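Local coordinates for amidohydrolase 3 domain-containing protein (Pyrococcus horikoshii, PDB 3IGH), which is of unknown function but probably hydrolyses carbon-nitrogen bonds other than peptide bonds, at residues K57-F63 against E466-R472. Residues are numbered along the deposited sequence.
With SO4 (sulfate ion), chain D; SO4 (sulfate ion), chain T.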
loop_
_atom_site.group_PDB
_atom_site.type_symbol
_atom_site.label_atom_id
_atom_site.label_comp_id
_atom_site.label_asym_id
_atom_site.label_seq_id
_atom_site.Cartn_x
_atom_site.Cartn_y
_atom_site.Cartn_z
ATOM N N LYS A 57 3.938 -37.234 -3.433
ATOM C CA LYS A 57 4.887 -36.247 -2.893
ATOM C C LYS A 57 4.362 -35.531 -1.647
ATOM O O LYS A 57 3.166 -35.586 -1.340
ATOM C CB LYS A 57 5.304 -35.231 -3.961
ATOM C CG LYS A 57 6.230 -35.797 -5.031
ATOM C CD LYS A 57 6.555 -34.748 -6.084
ATOM C CE LYS A 57 6.775 -35.375 -7.458
ATOM N NZ LYS A 57 5.489 -35.767 -8.115
ATOM N N TYR A 58 5.267 -34.868 -0.935
ATOM C CA TYR A 58 4.946 -34.247 0.350
ATOM C C TYR A 58 4.875 -32.728 0.212
ATOM O O TYR A 58 5.602 -32.131 -0.587
ATOM C CB TYR A 58 5.955 -34.658 1.429
ATOM C CG TYR A 58 5.918 -36.137 1.759
ATOM C CD1 TYR A 58 5.296 -36.595 2.919
ATOM C CD2 TYR A 58 6.492 -37.082 0.899
ATOM C CE1 TYR A 58 5.252 -37.966 3.222
ATOM C CE2 TYR A 58 6.455 -38.446 1.191
ATOM C CZ TYR A 58 5.832 -38.879 2.352
ATOM O OH TYR A 58 5.792 -40.227 2.634
ATOM N N VAL A 59 3.978 -32.115 0.975
ATOM C CA VAL A 59 3.759 -30.664 0.906
ATOM C C VAL A 59 3.819 -30.093 2.322
ATOM O O VAL A 59 3.214 -30.647 3.240
ATOM C CB VAL A 59 2.400 -30.311 0.207
ATOM C CG1 VAL A 59 2.122 -28.798 0.225
ATOM C CG2 VAL A 59 2.379 -30.802 -1.227
ATOM N N MET A 60 4.568 -29.004 2.501
ATOM C CA MET A 60 4.618 -28.314 3.797
ATOM C C MET A 60 4.464 -26.803 3.568
ATOM O O MET A 60 4.705 -26.335 2.449
ATOM C CB MET A 60 5.916 -28.651 4.573
ATOM C CG MET A 60 7.229 -28.172 3.958
ATOM S SD MET A 60 8.721 -28.403 4.992
ATOM C CE MET A 60 8.683 -26.908 5.988
ATOM N N PRO A 61 4.050 -26.042 4.608
ATOM C CA PRO A 61 4.108 -24.589 4.455
ATOM C C PRO A 61 5.526 -24.143 4.123
ATOM O O PRO A 61 6.501 -24.733 4.600
ATOM C CB PRO A 61 3.697 -24.070 5.832
ATOM C CG PRO A 61 2.866 -25.161 6.414
ATOM C CD PRO A 61 3.487 -26.430 5.918
ATOM N N ALA A 62 5.642 -23.127 3.280
ATOM C CA ALA A 62 6.960 -22.651 2.880
ATOM C C ALA A 62 7.683 -22.000 4.063
ATOM O O ALA A 62 7.052 -21.623 5.057
ATOM C CB ALA A 62 6.834 -21.690 1.699
ATOM N N PHE A 63 9.010 -21.921 3.985
ATOM C CA PHE A 63 9.775 -21.264 5.026
ATOM C C PHE A 63 9.496 -19.755 5.028
ATOM O O PHE A 63 9.201 -19.153 3.984
ATOM C CB PHE A 63 11.274 -21.546 4.880
ATOM C CG PHE A 63 11.657 -22.978 5.200
ATOM C CD1 PHE A 63 11.814 -23.393 6.523
ATOM C CD2 PHE A 63 11.846 -23.906 4.182
ATOM C CE1 PHE A 63 12.173 -24.710 6.830
ATOM C CE2 PHE A 63 12.206 -25.227 4.472
ATOM C CZ PHE A 63 12.363 -25.631 5.796
ATOM N N GLU A 466 1.237 -20.664 0.412
ATOM C CA GLU A 466 2.681 -20.649 0.233
ATOM C C GLU A 466 3.184 -21.985 0.717
ATOM O O GLU A 466 3.198 -22.259 1.918
ATOM C CB GLU A 466 3.349 -19.522 1.039
ATOM C CG GLU A 466 2.753 -18.139 0.825
ATOM C CD GLU A 466 3.043 -17.551 -0.543
ATOM O OE1 GLU A 466 3.700 -18.207 -1.374
ATOM O OE2 GLU A 466 2.613 -16.411 -0.785
ATOM N N TYR A 467 3.574 -22.824 -0.227
ATOM C CA TYR A 467 3.947 -24.182 0.101
ATOM C C TYR A 467 5.146 -24.602 -0.716
ATOM O O TYR A 467 5.473 -23.980 -1.737
ATOM C CB TYR A 467 2.753 -25.139 -0.121
ATOM C CG TYR A 467 2.259 -25.175 -1.555
ATOM C CD1 TYR A 467 2.853 -26.019 -2.500
ATOM C CD2 TYR A 467 1.199 -24.367 -1.968
ATOM C CE1 TYR A 467 2.417 -26.049 -3.817
ATOM C CE2 TYR A 467 0.750 -24.391 -3.289
ATOM C CZ TYR A 467 1.363 -25.237 -4.204
ATOM O OH TYR A 467 0.932 -25.274 -5.512
ATOM N N ILE A 468 5.808 -25.658 -0.260
ATOM C CA ILE A 468 6.880 -26.275 -1.025
ATOM C C ILE A 468 6.577 -27.757 -1.188
ATOM O O ILE A 468 5.946 -28.369 -0.320
ATOM C CB ILE A 468 8.295 -26.021 -0.409
ATOM C CG1 ILE A 468 8.372 -26.446 1.061
ATOM C CG2 ILE A 468 8.664 -24.540 -0.519
ATOM C CD1 ILE A 468 9.711 -26.101 1.734
ATOM N N ILE A 469 6.989 -28.313 -2.319
ATOM C CA ILE A 469 6.735 -29.717 -2.631
ATOM C C ILE A 469 8.031 -30.499 -2.437
ATOM O O ILE A 469 9.078 -30.138 -2.981
ATOM C CB ILE A 469 6.157 -29.892 -4.071
ATOM C CG1 ILE A 469 4.838 -29.111 -4.208
ATOM C CG2 ILE A 469 5.931 -31.376 -4.400
ATOM C CD1 ILE A 469 4.140 -29.243 -5.564
ATOM N N LEU A 470 7.961 -31.558 -1.637
ATOM C CA LEU A 470 9.140 -32.366 -1.332
ATOM C C LEU A 470 8.965 -33.821 -1.783
ATOM O O LEU A 470 7.837 -34.318 -1.877
ATOM C CB LEU A 470 9.466 -32.287 0.166
ATOM C CG LEU A 470 9.605 -30.886 0.788
ATOM C CD1 LEU A 470 9.744 -30.982 2.287
ATOM C CD2 LEU A 470 10.774 -30.098 0.190
ATOM N N ASP A 471 10.081 -34.489 -2.075
ATOM C CA ASP A 471 10.055 -35.909 -2.453
ATOM C C ASP A 471 9.814 -36.809 -1.245
ATOM O O ASP A 471 9.269 -37.902 -1.374
ATOM C CB ASP A 471 11.359 -36.319 -3.138
ATOM C CG ASP A 471 11.443 -35.845 -4.579
ATOM O OD1 ASP A 471 10.386 -35.559 -5.187
ATOM O OD2 ASP A 471 12.575 -35.772 -5.106
ATOM N N ARG A 472 10.228 -36.335 -0.074
ATOM C CA ARG A 472 10.169 -37.117 1.154
ATOM C C ARG A 472 9.548 -36.342 2.314
ATOM O O ARG A 472 9.451 -35.112 2.271
ATOM C CB ARG A 472 11.569 -37.571 1.548
ATOM C CG ARG A 472 12.229 -38.559 0.592
ATOM C CD ARG A 472 13.731 -38.591 0.808
ATOM N NE ARG A 472 14.351 -37.300 0.523
ATOM C CZ ARG A 472 15.649 -37.043 0.659
ATOM N NH1 ARG A 472 16.475 -37.987 1.086
ATOM N NH2 ARG A 472 16.122 -35.836 0.373
HETATM S S SO4 D . 13.460 -33.624 -0.795
HETATM O O1 SO4 D . 12.569 -33.380 -1.925
HETATM O O2 SO4 D . 14.794 -33.957 -1.285
HETATM O O3 SO4 D . 13.556 -32.412 0.006
HETATM O O4 SO4 D . 12.925 -34.702 0.035
HETATM S S SO4 T . 19.919 -38.789 0.326
HETATM O O1 SO4 T . 18.788 -38.949 -0.584
HETATM O O2 SO4 T . 20.667 -37.587 -0.037
HETATM O O3 SO4 T . 19.432 -38.671 1.698
HETATM O O4 SO4 T . 20.797 -39.952 0.227
#
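Backbone pairing defines this contact: the axes of strands 58-61 and 467-470 approach to 4.7 Å at an antiparallel 153°. Tyr58 and Leu470 exchange two hydrogen bonds (Tyr58 N to Leu470 O 2.8 Å, Leu470 N to Tyr58 O 2.6 Å), as do Met60 and Ile468 (Met60 N to Ile468 O 3.2 Å, Ile468 N to Met60 O 3.0 Å). Ala62 N to Glu466 O (2.9 Å) extends the pairing past Pro61, whose missing NH costs nothing at a non-hydrogen-bonded position opposite Tyr467.

Apolar packing follows side-chain alternation: on one face Met60 CG lies 3.6 Å from Ile468 CG1, on the other Val59 CG2 4.2 Å from Ile469 CG1.

Past the strand end, the chain D sulfate, probably from the crystallisation liquor, accepts hydrogen bonds from Asp471 N (O1, 2.7 Å) and Arg472 NH2 (O2, 2.8 Å), which also hydrogen-bonds His481 O of the His tag.

Reciprocal main-chain bonds thus set the register and apolar side chains seal it, fixing the last strand to strand 58-68, which continues into the TIM barrel.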